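Local coordinates for protein D-alanine--D-alanine ligase (Acinetobacter baumannii ACICU, PDB 5D8D) that catalyses the ATP-dependent joining of two D-alanine molecules into D-alanyl-D-alanine, a building block of bacterial peptidoglycan, at residues R182-I186 / V196-Q200; S187-G191 / L295-I299; I138-V142 / A162-A166; I106-L112 / R241-V246; F7-L13 / Y58-V64. One frame throughout, in Å; residues are numbered along the deposited sequence.

Contact 1. Residues R182-I186 / V196-Q200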
# COMPACT_ATOMS: atom_id res chain seq x y z
N ARG A 182 -12.91 -16.40 -21.03
CA ARG A 182 -11.51 -16.70 -21.27
C ARG A 182 -10.65 -15.67 -20.53
O ARG A 182 -11.04 -14.50 -20.42
CB ARG A 182 -11.28 -16.61 -22.77
CG ARG A 182 -12.13 -17.59 -23.57
CD ARG A 182 -11.82 -17.49 -25.05
NE ARG A 182 -12.09 -16.18 -25.62
CZ ARG A 182 -11.71 -15.79 -26.84
NH1 ARG A 182 -11.04 -16.62 -27.64
NH2 ARG A 182 -12.02 -14.58 -27.30
N GLU A 183 -9.50 -16.11 -20.03
CA GLU A 183 -8.61 -15.29 -19.23
C GLU A 183 -7.40 -14.90 -20.03
O GLU A 183 -6.83 -15.73 -20.73
CB GLU A 183 -8.18 -16.05 -17.99
CG GLU A 183 -7.61 -15.15 -16.92
CD GLU A 183 -7.19 -15.89 -15.67
OE1 GLU A 183 -7.79 -16.96 -15.43
OE2 GLU A 183 -6.28 -15.38 -14.95
N PHE A 184 -7.01 -13.63 -19.92
CA PHE A 184 -5.88 -13.05 -20.64
C PHE A 184 -4.88 -12.39 -19.71
O PHE A 184 -5.26 -11.99 -18.63
CB PHE A 184 -6.40 -12.02 -21.63
CG PHE A 184 -7.38 -12.59 -22.59
CD1 PHE A 184 -8.72 -12.69 -22.25
CD2 PHE A 184 -6.96 -13.09 -23.81
CE1 PHE A 184 -9.64 -13.23 -23.14
CE2 PHE A 184 -7.87 -13.63 -24.71
CZ PHE A 184 -9.22 -13.70 -24.37
N THR A 185 -3.60 -12.31 -20.11
CA THR A 185 -2.62 -11.49 -19.40
C THR A 185 -2.08 -10.45 -20.34
O THR A 185 -1.83 -10.69 -21.51
CB THR A 185 -1.52 -12.30 -18.69
OG1 THR A 185 -0.93 -11.50 -17.64
CG2 THR A 185 -0.44 -12.70 -19.57
N ILE A 186 -1.94 -9.25 -19.82
CA ILE A 186 -1.43 -8.12 -20.61
C ILE A 186 -0.18 -7.67 -19.89
O ILE A 186 -0.27 -7.20 -18.79
CB ILE A 186 -2.49 -7.03 -20.68
CG1 ILE A 186 -3.68 -7.61 -21.43
CG2 ILE A 186 -1.93 -5.80 -21.40
CD1 ILE A 186 -4.68 -8.35 -20.57
N VAL A 196 -1.26 -9.18 -26.13
CA VAL A 196 -1.97 -9.92 -25.07
C VAL A 196 -1.75 -11.42 -25.22
O VAL A 196 -1.39 -11.89 -26.28
CB VAL A 196 -3.47 -9.48 -24.83
CG1 VAL A 196 -3.90 -8.28 -25.63
CG2 VAL A 196 -4.46 -10.60 -24.93
N ILE A 197 -1.91 -12.16 -24.12
CA ILE A 197 -1.71 -13.58 -24.13
C ILE A 197 -2.90 -14.25 -23.46
O ILE A 197 -3.17 -13.92 -22.32
CB ILE A 197 -0.45 -13.96 -23.36
CG1 ILE A 197 0.77 -13.42 -24.11
CG2 ILE A 197 -0.36 -15.49 -23.21
CD1 ILE A 197 2.10 -13.71 -23.43
N ARG A 198 -3.57 -15.19 -24.14
CA ARG A 198 -4.59 -16.03 -23.49
C ARG A 198 -3.93 -17.05 -22.55
O ARG A 198 -2.90 -17.62 -22.87
CB ARG A 198 -5.42 -16.82 -24.53
CG ARG A 198 -6.74 -17.39 -23.99
CD ARG A 198 -7.29 -18.56 -24.81
NE ARG A 198 -6.95 -18.34 -26.21
CZ ARG A 198 -6.36 -19.20 -27.03
NH1 ARG A 198 -6.10 -20.44 -26.67
NH2 ARG A 198 -6.06 -18.78 -28.27
N LEU A 199 -4.57 -17.31 -21.41
CA LEU A 199 -4.06 -18.24 -20.40
C LEU A 199 -4.75 -19.59 -20.37
O LEU A 199 -5.78 -19.78 -21.00
CB LEU A 199 -4.22 -17.60 -19.03
CG LEU A 199 -3.46 -16.30 -18.78
CD1 LEU A 199 -3.85 -15.78 -17.41
CD2 LEU A 199 -1.97 -16.56 -18.80
N GLN A 200 -4.16 -20.51 -19.61
CA GLN A 200 -4.66 -21.89 -19.47
C GLN A 200 -4.01 -22.55 -18.26
O GLN A 200 -4.65 -23.31 -17.53
CB GLN A 200 -4.37 -22.70 -20.76
CG GLN A 200 -5.53 -23.59 -21.22
CD GLN A 200 -6.80 -22.78 -21.53
OE1 GLN A 200 -6.89 -22.13 -22.59
NE2 GLN A 200 -7.77 -22.81 -20.61
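Glu183 meets Leu199 with both backbone and side chain. Its O accepts a nearly straight bond from Leu199 N (2.8 Å), while its extended side chain, CG anti to the backbone N (chi1 -163°), brings OE2 to 3.5 Å from Leu199 CD1. Phe184 faces Arg198 as an antiparallel non-hydrogen-bonded pair. Its CD2 lies 3.7 Å from Val196 CG2, and its CE2 touches CB and CG of Arg198, whose guanidinium stands perpendicular to the ring and is bonded through NE to Cys225 O. Thr185 and Ile197 form the hydrogen-bonded pair: Thr185 N gives to Ile197 O (2.8 Å) and Ile197 N to Thr185 O (3.0 Å). Thr185 CG2 runs alongside Ile197 CB, leaving OG1 to bond with Arg253 and with Asp255, a predicted magnesium ligand. Ile186 lies beside Val196, with CG1 3.9 Å from Val196 CB. These pairs zip up the hairpin of strands 181-189 and 192-198 at one margin of the four-stranded antiparallel ATP-grasp sheet. Strand 252-259 flanks 181-189 on its other side; Phe184, Ile186 and Val196 lie against helix 229-245, Ile197 and Leu199 against helix 280-286.

Contact 2. Residues S187-G191 / L295-I299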
# COMPACT_ATOMS: atom_id res chain seq x y z
N SER A 187 0.96 -7.84 -20.52
CA SER A 187 2.24 -7.53 -19.92
C SER A 187 2.58 -6.08 -20.17
O SER A 187 2.07 -5.48 -21.09
CB SER A 187 3.33 -8.42 -20.51
OG SER A 187 3.07 -9.79 -20.26
N PHE A 188 3.48 -5.53 -19.37
CA PHE A 188 3.83 -4.13 -19.51
C PHE A 188 5.33 -3.98 -19.61
O PHE A 188 6.06 -4.69 -18.96
CB PHE A 188 3.24 -3.28 -18.36
CG PHE A 188 1.78 -2.94 -18.55
CD1 PHE A 188 0.80 -3.87 -18.24
CD2 PHE A 188 1.40 -1.73 -19.12
CE1 PHE A 188 -0.53 -3.61 -18.46
CE2 PHE A 188 0.06 -1.44 -19.34
CZ PHE A 188 -0.91 -2.39 -18.99
N LEU A 189 5.75 -3.07 -20.47
CA LEU A 189 7.12 -2.68 -20.59
C LEU A 189 7.21 -1.21 -20.91
O LEU A 189 6.46 -0.71 -21.70
CB LEU A 189 7.83 -3.50 -21.65
CG LEU A 189 9.30 -3.18 -21.81
CD1 LEU A 189 10.08 -3.52 -20.58
CD2 LEU A 189 9.88 -3.89 -22.99
N ASN A 190 8.16 -0.54 -20.28
CA ASN A 190 8.26 0.93 -20.25
C ASN A 190 6.91 1.64 -20.11
O ASN A 190 6.51 2.50 -20.89
CB ASN A 190 9.11 1.40 -21.43
CG ASN A 190 10.51 0.77 -21.42
OD1 ASN A 190 11.04 0.39 -20.35
ND2 ASN A 190 11.11 0.66 -22.59
N GLY A 191 6.20 1.19 -19.09
CA GLY A 191 4.87 1.67 -18.77
C GLY A 191 3.77 1.33 -19.74
O GLY A 191 2.64 1.68 -19.45
N LEU A 295 15.01 -7.39 -23.44
CA LEU A 295 13.97 -7.17 -22.45
C LEU A 295 14.58 -6.78 -21.08
O LEU A 295 14.11 -5.83 -20.45
CB LEU A 295 13.07 -8.42 -22.33
CG LEU A 295 12.15 -8.54 -21.14
CD1 LEU A 295 11.20 -7.35 -21.15
CD2 LEU A 295 11.40 -9.85 -21.17
N CYS A 296 15.63 -7.49 -20.66
CA CYS A 296 16.24 -7.23 -19.37
C CYS A 296 16.91 -5.87 -19.35
O CYS A 296 16.73 -5.11 -18.43
CB CYS A 296 17.21 -8.32 -18.97
SG CYS A 296 16.40 -9.90 -18.58
N VAL A 297 17.63 -5.51 -20.39
CA VAL A 297 18.17 -4.15 -20.44
C VAL A 297 17.04 -3.06 -20.38
O VAL A 297 17.16 -2.04 -19.70
CB VAL A 297 19.09 -3.98 -21.66
CG1 VAL A 297 19.41 -2.52 -21.95
CG2 VAL A 297 20.38 -4.76 -21.42
N ALA A 298 15.94 -3.31 -21.07
CA ALA A 298 14.86 -2.34 -21.14
C ALA A 298 14.15 -2.17 -19.78
O ALA A 298 13.78 -1.06 -19.39
CB ALA A 298 13.87 -2.73 -22.24
N ILE A 299 13.95 -3.27 -19.06
CA ILE A 299 13.46 -3.18 -17.69
C ILE A 299 14.45 -2.32 -16.87
O ILE A 299 14.06 -1.38 -16.20
CB ILE A 299 13.23 -4.59 -17.09
CG1 ILE A 299 12.02 -5.25 -17.77
CG2 ILE A 299 12.98 -4.54 -15.57
CD1 ILE A 299 11.93 -6.78 -17.61
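Leu189 carries this contact with its two methyl groups, CD1 doing most of the touching. That methyl is 3.8 Å from Ile299 CG1, 4.0 Å from Leu295 CD1 and 4.2 Å from Ala298 CB, so it settles among three side chains, Leu295 on one turn of the helix and Ala298 and Ile299 on the next. The other methyl, CD2, approaches Leu295 CD1 as well, at 4.1 Å. The Leu189 and Ile299 side chains meet at about a right angle, whereas Leu189 and Leu295 run slantwise past one another. Leu189 reaches toward the helix because its CG stands anti to the backbone N (chi1 -178°), although its CB leaves the strand obliquely. Asn190 follows, its side chain near Ala298.

The reach is needed because strand 187-189 and helix 295-299 pass 10.4 Å apart, their directions 66° from each other. Here the far end of a beta hairpin in the ATP-grasp sheet meets the C-terminal helix 292-301: Asn190 and Gly191, both with positive phi, make the short turn between strands 181-189 and 192-198.

Leu194 and Tyr290 also pack on Leu189, and Pro282 and Ala285 of helix 280-286 support Leu295. On the strand, Ser187 is held by backbone bonding to Leu194, and the Phe188 ring stacks on Phe243. The helix carries Ile299 against Trp251 and Val297 against Ser38.

Contact 3. Residues I138-V142 / A162-A166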
# COMPACT_ATOMS: atom_id res chain seq x y z
N ILE A 138 -15.80 -17.82 -7.06
CA ILE A 138 -14.43 -18.32 -6.90
C ILE A 138 -13.95 -17.77 -5.56
O ILE A 138 -14.12 -16.58 -5.28
CB ILE A 138 -13.50 -17.91 -8.08
CG1 ILE A 138 -12.05 -18.30 -7.79
CG2 ILE A 138 -13.57 -16.42 -8.41
CD1 ILE A 138 -11.14 -18.26 -9.00
N ILE A 139 -13.40 -18.67 -4.74
CA ILE A 139 -12.83 -18.34 -3.42
C ILE A 139 -11.31 -18.26 -3.58
O ILE A 139 -10.69 -19.24 -4.01
CB ILE A 139 -13.15 -19.44 -2.35
CG1 ILE A 139 -14.68 -19.68 -2.21
CG2 ILE A 139 -12.52 -19.10 -1.00
CD1 ILE A 139 -15.47 -18.48 -1.74
N LYS A 140 -10.72 -17.11 -3.26
CA LYS A 140 -9.27 -16.94 -3.40
C LYS A 140 -8.65 -16.24 -2.19
O LYS A 140 -9.31 -15.40 -1.57
CB LYS A 140 -8.90 -16.21 -4.72
CG LYS A 140 -9.71 -14.97 -5.08
CD LYS A 140 -9.25 -14.35 -6.39
CE LYS A 140 -9.71 -15.13 -7.62
NZ LYS A 140 -9.44 -14.37 -8.88
N PRO A 141 -7.39 -16.60 -1.84
CA PRO A 141 -6.72 -15.86 -0.77
C PRO A 141 -6.45 -14.46 -1.28
O PRO A 141 -6.06 -14.29 -2.44
CB PRO A 141 -5.40 -16.63 -0.56
CG PRO A 141 -5.11 -17.22 -1.89
CD PRO A 141 -6.46 -17.53 -2.51
N VAL A 142 -6.70 -13.49 -0.41
CA VAL A 142 -6.57 -12.08 -0.74
C VAL A 142 -5.13 -11.66 -1.12
O VAL A 142 -4.96 -10.81 -1.99
CB VAL A 142 -7.09 -11.22 0.44
CG1 VAL A 142 -6.77 -9.75 0.24
CG2 VAL A 142 -8.59 -11.44 0.61
N ALA A 162 -13.31 -25.21 0.17
CA ALA A 162 -12.59 -24.14 -0.53
C ALA A 162 -12.01 -23.10 0.43
O ALA A 162 -10.88 -22.63 0.25
CB ALA A 162 -13.50 -23.46 -1.54
N ILE A 163 -12.81 -22.74 1.45
CA ILE A 163 -12.41 -21.72 2.45
C ILE A 163 -11.20 -22.17 3.30
O ILE A 163 -10.44 -21.30 3.76
CB ILE A 163 -13.63 -21.26 3.32
CG1 ILE A 163 -14.64 -20.50 2.43
CG2 ILE A 163 -13.18 -20.37 4.48
CD1 ILE A 163 -16.05 -20.41 2.98
N GLU A 164 -11.00 -23.48 3.47
CA GLU A 164 -9.78 -24.03 4.11
C GLU A 164 -8.58 -24.23 3.14
O GLU A 164 -7.44 -24.30 3.60
CB GLU A 164 -10.06 -25.34 4.89
CG GLU A 164 -11.25 -25.29 5.85
CD GLU A 164 -11.46 -23.93 6.50
OE1 GLU A 164 -10.53 -23.43 7.17
OE2 GLU A 164 -12.57 -23.35 6.34
N LYS A 165 -8.85 -24.34 1.83
CA LYS A 165 -7.79 -24.21 0.80
C LYS A 165 -7.08 -22.85 0.93
O LYS A 165 -5.85 -22.78 1.06
CB LYS A 165 -8.34 -24.39 -0.64
CG LYS A 165 -7.96 -25.68 -1.38
CD LYS A 165 -6.84 -25.50 -2.40
CE LYS A 165 -5.49 -25.18 -1.75
NZ LYS A 165 -4.96 -26.26 -0.86
N ALA A 166 -7.88 -21.78 0.89
CA ALA A 166 -7.40 -20.39 0.99
C ALA A 166 -6.91 -19.98 2.40
O ALA A 166 -6.03 -19.13 2.51
CB ALA A 166 -8.49 -19.42 0.51
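Strand 138-141, through Ile139 and Pro141, runs nearly parallel to helix 162-166, with 20° between their directions and 7.6 Å between their axes. This close spacing goes with two alanines on the facing side of the helix, which bring the helix backbone near to the strand.

Ile139 points at the helix and lodges between its turns. Its chi1 of -56° sets CG1 beside the backbone N and CG2 anti to it: CG1 lies 4.0 Å from Ala162 CB, while CG2 is 4.3 Å from Ile163 CG1 and also 4.3 Å from Ala166 CB. The two branches thus divide the work: one takes the first turn, the other spans toward the next. Ala166, one turn after Ala162, presses its methyl against the strand backbone, with CB 3.8 Å from Pro141 N and 4.1 Å from Pro141 CD. The Pro141 ring meets Ala166 with CD at the methyl and CB near its carbonyl oxygen. No hydrogen bond crosses the contact.

The hydrophobic layer is completed by Val153 of strand 151-153 and by Val173 and Ala175 of strand 173-177. Lys140 leaves the other face of the sheet and forms a salt bridge through NZ with Glu176. A helix laid on a four-stranded antiparallel sheet in this way is characteristic of the central, nucleotide-covering part of ATP-grasp enzymes, and both segments fall in the stretch predicted to bind ATP.

Contact 4. Residues I106-L112 / R241-V246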
# COMPACT_ATOMS: atom_id res chain seq x y z
N ILE A 106 -9.52 0.03 -5.48
CA ILE A 106 -8.92 1.08 -6.32
C ILE A 106 -9.53 1.12 -7.74
O ILE A 106 -9.79 2.21 -8.31
CB ILE A 106 -7.40 0.96 -6.44
CG1 ILE A 106 -6.71 1.07 -5.07
CG2 ILE A 106 -6.85 2.05 -7.36
CD1 ILE A 106 -7.07 2.27 -4.25
N TRP A 107 -9.74 -0.07 -8.31
CA TRP A 107 -10.40 -0.18 -9.61
C TRP A 107 -11.92 0.23 -9.61
O TRP A 107 -12.33 0.99 -10.50
CB TRP A 107 -10.17 -1.57 -10.23
CG TRP A 107 -8.77 -1.84 -10.66
CD1 TRP A 107 -7.78 -0.92 -10.97
CD2 TRP A 107 -8.19 -3.11 -10.87
NE1 TRP A 107 -6.64 -1.57 -11.33
CE2 TRP A 107 -6.86 -2.92 -11.27
CE3 TRP A 107 -8.68 -4.42 -10.74
CZ2 TRP A 107 -6.01 -3.97 -11.55
CZ3 TRP A 107 -7.82 -5.47 -11.03
CH2 TRP A 107 -6.51 -5.24 -11.43
N GLN A 108 -12.72 -0.24 -8.65
CA GLN A 108 -14.11 0.27 -8.45
C GLN A 108 -14.10 1.77 -8.32
O GLN A 108 -14.89 2.46 -8.93
CB GLN A 108 -14.72 -0.32 -7.19
CG GLN A 108 -15.32 -1.69 -7.40
CD GLN A 108 -15.53 -2.49 -6.12
OE1 GLN A 108 -15.11 -2.09 -5.01
NE2 GLN A 108 -16.17 -3.66 -6.27
N GLY A 109 -13.12 2.27 -7.58
CA GLY A 109 -13.00 3.65 -7.31
C GLY A 109 -12.53 4.50 -8.46
O GLY A 109 -12.47 5.71 -8.30
N SER A 110 -12.16 3.89 -9.58
CA SER A 110 -11.68 4.65 -10.74
C SER A 110 -12.54 4.41 -11.96
O SER A 110 -12.12 4.72 -13.08
CB SER A 110 -10.23 4.28 -11.05
OG SER A 110 -9.48 4.07 -9.87
N ASP A 111 -13.74 3.86 -11.73
CA ASP A 111 -14.74 3.62 -12.78
C ASP A 111 -14.30 2.56 -13.81
O ASP A 111 -14.61 2.64 -15.00
CB ASP A 111 -15.16 4.95 -13.44
CG ASP A 111 -16.67 5.16 -13.38
OD1 ASP A 111 -17.41 4.28 -13.90
OD2 ASP A 111 -17.12 6.18 -12.79
N LEU A 112 -13.60 1.54 -13.32
CA LEU A 112 -12.99 0.48 -14.12
C LEU A 112 -13.72 -0.79 -13.72
O LEU A 112 -13.97 -1.02 -12.52
CB LEU A 112 -11.47 0.39 -13.83
CG LEU A 112 -10.44 1.07 -14.75
CD1 LEU A 112 -10.96 2.30 -15.49
CD2 LEU A 112 -9.20 1.45 -13.99
N ARG A 241 -5.06 1.68 -18.16
CA ARG A 241 -5.71 2.49 -17.13
C ARG A 241 -5.74 1.79 -15.78
O ARG A 241 -5.60 2.42 -14.74
CB ARG A 241 -7.14 2.84 -17.54
CG ARG A 241 -7.22 3.69 -18.79
CD ARG A 241 -8.45 4.56 -18.75
NE ARG A 241 -9.68 3.78 -18.89
CZ ARG A 241 -10.89 4.15 -18.45
NH1 ARG A 241 -11.08 5.30 -17.79
NH2 ARG A 241 -11.93 3.35 -18.67
N ALA A 242 -5.94 0.49 -15.80
CA ALA A 242 -5.87 -0.29 -14.56
C ALA A 242 -4.47 -0.24 -13.97
O ALA A 242 -4.30 -0.24 -12.74
CB ALA A 242 -6.29 -1.74 -14.83
N PHE A 243 -3.47 -0.20 -14.85
CA PHE A 243 -2.07 -0.24 -14.45
C PHE A 243 -1.75 1.11 -13.80
O PHE A 243 -1.19 1.15 -12.70
CB PHE A 243 -1.19 -0.53 -15.69
CG PHE A 243 0.26 -0.82 -15.41
CD1 PHE A 243 0.66 -2.07 -14.98
CD2 PHE A 243 1.24 0.15 -15.64
CE1 PHE A 243 2.01 -2.36 -14.77
CE2 PHE A 243 2.59 -0.12 -15.42
CZ PHE A 243 2.98 -1.39 -14.99
N GLN A 244 -2.11 2.20 -14.48
CA GLN A 244 -1.98 3.54 -13.92
C GLN A 244 -2.77 3.76 -12.63
O GLN A 244 -2.25 4.35 -11.68
CB GLN A 244 -2.37 4.58 -14.95
CG GLN A 244 -1.31 4.71 -16.03
CD GLN A 244 -1.77 5.37 -17.33
OE1 GLN A 244 -0.92 5.74 -18.15
NE2 GLN A 244 -3.07 5.47 -17.54
N ALA A 245 -3.99 3.26 -12.58
CA ALA A 245 -4.85 3.51 -11.43
C ALA A 245 -4.24 3.05 -10.13
O ALA A 245 -4.28 3.73 -9.14
CB ALA A 245 -6.21 2.86 -11.60
N VAL A 246 -3.69 1.86 -10.16
CA VAL A 246 -3.18 1.22 -8.96
C VAL A 246 -1.78 1.78 -8.69
O VAL A 246 -1.21 1.49 -7.64
CB VAL A 246 -3.20 -0.30 -9.17
CG1 VAL A 246 -1.93 -0.75 -9.90
CG2 VAL A 246 -3.36 -1.02 -7.86
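Trp107 makes the hydrogen bond across this contact: NE1 donates to Ala242 O at 3.0 Å, with 161° at the hydrogen. The oxygen lies at the ring edge, close to the indole plane, but the approach to the carbonyl is strongly bent, with a C=O...N angle of 111°. This suits a helical carbonyl, which points along its own helix and is here reached from the flank. The bond helps fix the rotation of the indole.

Apolar packing surrounds it. Ala242 CB sits 3.8 Å from Trp107 CE2, and Ala245 CB touches the indole edge at CD1 (4.1 Å). Leu112 CD2 lies beside Ala242 CA and 4.1 Å from Ala245 CB.

Two methyls rest on polar groups. Ile106 CG2 lies on the backbone oxygen of Ala245, 3.5 Å from O. Leu112 CD1 stands over the centre of the Arg241 guanidinium, 3.5 Å from CZ.

Backbone bonding places Leu112. Asp111, with positive phi, ends the helix in a Schellman motif, and Trp107 O accepts from Ser110 N and Leu112 N (3.1 Å), which approach from opposite faces of its carbonyl plane.

The ends of helices 100-108 and 229-245 thus meet beside strand 264-270, where Leu266 touches Trp107, Leu112 and Ala242, while Ile96 of helix 91-97 packs on Ile106 and Val246. Lys102 and Gln105 of the second subunit approach Ile106 and Ser110, so the contact borders the dimer interface.

Contact 5. Residues F7-L13 / Y58-V64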
# COMPACT_ATOMS: atom_id res chain seq x y z
N PHE A 7 25.21 1.81 -16.39
CA PHE A 7 24.50 1.27 -15.21
C PHE A 7 25.33 1.08 -13.94
O PHE A 7 24.74 0.87 -12.86
CB PHE A 7 23.84 -0.08 -15.53
CG PHE A 7 22.85 -0.02 -16.66
CD1 PHE A 7 21.60 0.56 -16.48
CD2 PHE A 7 23.14 -0.55 -17.91
CE1 PHE A 7 20.68 0.61 -17.53
CE2 PHE A 7 22.23 -0.51 -18.95
CZ PHE A 7 20.99 0.07 -18.75
N GLY A 8 26.67 1.12 -14.04
CA GLY A 8 27.48 0.96 -12.83
C GLY A 8 27.18 -0.40 -12.20
O GLY A 8 26.94 -1.36 -12.93
N LYS A 9 27.18 -0.49 -10.87
CA LYS A 9 27.06 -1.81 -10.20
C LYS A 9 25.60 -2.09 -10.01
O LYS A 9 24.94 -1.30 -9.37
CB LYS A 9 27.82 -1.87 -8.89
CG LYS A 9 29.32 -1.90 -9.06
CD LYS A 9 30.07 -2.18 -7.77
CE LYS A 9 30.12 -3.66 -7.44
NZ LYS A 9 30.12 -3.88 -5.96
N VAL A 10 25.09 -3.20 -10.59
CA VAL A 10 23.69 -3.54 -10.41
C VAL A 10 23.53 -4.76 -9.58
O VAL A 10 24.25 -5.72 -9.76
CB VAL A 10 22.82 -3.48 -11.71
CG1 VAL A 10 23.59 -3.09 -12.95
CG2 VAL A 10 21.91 -4.68 -11.87
N ALA A 11 22.59 -4.69 -8.63
CA ALA A 11 22.21 -5.83 -7.81
C ALA A 11 20.95 -6.47 -8.35
O ALA A 11 19.94 -5.81 -8.49
CB ALA A 11 21.98 -5.39 -6.38
N VAL A 12 21.03 -7.76 -8.66
CA VAL A 12 19.86 -8.53 -9.05
C VAL A 12 19.36 -9.22 -7.80
O VAL A 12 19.99 -10.15 -7.28
CB VAL A 12 20.19 -9.53 -10.14
CG1 VAL A 12 18.99 -10.40 -10.45
CG2 VAL A 12 20.62 -8.77 -11.39
N LEU A 13 18.21 -8.73 -7.34
CA LEU A 13 17.64 -9.13 -6.07
C LEU A 13 16.80 -10.38 -6.32
O LEU A 13 15.84 -10.31 -7.07
CB LEU A 13 16.79 -7.96 -5.48
CG LEU A 13 17.18 -7.03 -4.29
CD1 LEU A 13 18.59 -7.13 -3.81
CD2 LEU A 13 16.85 -5.58 -4.58
N TYR A 58 25.78 -0.68 -4.28
CA TYR A 58 25.30 -0.76 -5.65
C TYR A 58 24.68 0.55 -6.13
O TYR A 58 24.15 1.33 -5.35
CB TYR A 58 24.27 -1.90 -5.79
CG TYR A 58 24.89 -3.24 -5.52
CD1 TYR A 58 25.57 -3.93 -6.51
CD2 TYR A 58 24.85 -3.78 -4.26
CE1 TYR A 58 26.18 -5.16 -6.26
CE2 TYR A 58 25.47 -5.00 -3.98
CZ TYR A 58 26.13 -5.68 -4.97
OH TYR A 58 26.69 -6.88 -4.65
N ASP A 59 24.78 0.78 -7.43
CA ASP A 59 24.20 1.94 -8.06
C ASP A 59 22.72 1.81 -8.36
O ASP A 59 22.06 2.83 -8.54
CB ASP A 59 24.99 2.27 -9.31
CG ASP A 59 26.39 2.72 -9.00
OD1 ASP A 59 26.52 3.84 -8.45
OD2 ASP A 59 27.36 1.97 -9.25
N ARG A 60 22.19 0.58 -8.39
CA ARG A 60 20.76 0.34 -8.68
C ARG A 60 20.42 -1.14 -8.50
O ARG A 60 21.32 -1.96 -8.40
CB ARG A 60 20.37 0.79 -10.12
CG ARG A 60 20.89 -0.07 -11.28
CD ARG A 60 21.56 0.68 -12.43
NE ARG A 60 20.91 1.95 -12.66
CZ ARG A 60 21.44 3.16 -12.53
NH1 ARG A 60 22.71 3.36 -12.27
NH2 ARG A 60 20.65 4.20 -12.73
N ALA A 61 19.13 -1.45 -8.50
CA ALA A 61 18.65 -2.78 -8.28
C ALA A 61 17.63 -3.22 -9.33
O ALA A 61 16.74 -2.45 -9.70
CB ALA A 61 18.05 -2.86 -6.90
N PHE A 62 17.73 -4.48 -9.73
CA PHE A 62 16.76 -5.16 -10.61
C PHE A 62 16.04 -6.14 -9.71
O PHE A 62 16.69 -7.07 -9.22
CB PHE A 62 17.49 -5.91 -11.75
CG PHE A 62 16.61 -6.40 -12.85
CD1 PHE A 62 15.55 -7.24 -12.61
CD2 PHE A 62 16.87 -6.03 -14.17
CE1 PHE A 62 14.73 -7.67 -13.65
CE2 PHE A 62 16.04 -6.46 -15.20
CZ PHE A 62 14.98 -7.28 -14.94
N ILE A 63 14.74 -5.94 -9.47
CA ILE A 63 14.01 -6.73 -8.46
C ILE A 63 13.26 -7.87 -9.13
O ILE A 63 12.45 -7.68 -10.04
CB ILE A 63 12.98 -5.90 -7.67
CG1 ILE A 63 13.66 -4.73 -6.92
CG2 ILE A 63 12.22 -6.80 -6.69
CD1 ILE A 63 12.70 -3.71 -6.33
N VAL A 64 13.51 -9.08 -8.65
CA VAL A 64 12.88 -10.25 -9.19
C VAL A 64 12.64 -11.22 -8.02
O VAL A 64 12.68 -12.44 -8.16
CB VAL A 64 13.78 -10.70 -10.36
CG1 VAL A 64 14.66 -11.88 -10.02
CG2 VAL A 64 12.99 -10.86 -11.61
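Lys9 O is gripped by Asp59 N at 2.8 Å and, weakly, by Arg60 N at 3.5 Å. Asp59 returns the bond with its carboxylate: OD2 takes Lys9 N on its anti lone pair at 3.0 Å, in an essentially straight line (179°). CG of Asp59 beside its own backbone N (chi1 -67°) brings the carboxylate back to Lys9, so both the N-H and the C=O of that residue are held at the start of the strand pair.

Arg60 folds back toward Phe7. NH1 reaches Phe7 O at 3.3 Å from above the carbonyl plane rather than along a lone pair, while CD lies at the edge of the Phe7 ring. Its NE is bonded to Thr303.

Beyond this point a regular parallel ladder takes over: Ala11 N to Arg60 O, Phe62 N to Ala11 O (2.9 Å) and Leu13 N to Phe62 O, with Val64 N closing on Leu13 O. On one face, Ala11 CB makes a CH-pi contact over the Tyr58 ring, 3.8 Å from its centroid; Tyr58 OH goes to Glu43. Leu13 CD2 follows on that face, 3.8 Å from Ala61 CB, beside Ile63 and next to helix 74-81. Val12 and Phe62 turn to the opposite face, toward helix 21-37.

Strand 9-13 is the middle strand of the three-stranded parallel sheet, helix-flanked as in Rossmann-like folds. Backbone and side-chain polar bonds thus hold the strands where they enter the sheet, and apolar side chains bury the ladder farther along.

Overall arrangement
Near the N terminus, contact 5 closes the first loop and joins two strands of the parallel sheet before any other contact begins. Contact 4 then opens at 106-112 and closes only at 241-246; within that span lie contact 3, strand to helix in the central part, and later contact 1, the hairpin of the ATP-grasp sheet. Contact 2 starts directly after segment 182-186 and ends at 295-299, so it crosses both contact 1 and contact 4. It touches contact 4 through Phe188 and Phe243, and contact 5 through Ile299 and Phe62, tying the C-terminal helix to the parallel sheet and to the hairpin's sheet. Contacts 3 and 5 lie farthest apart, about 36 Å between centres.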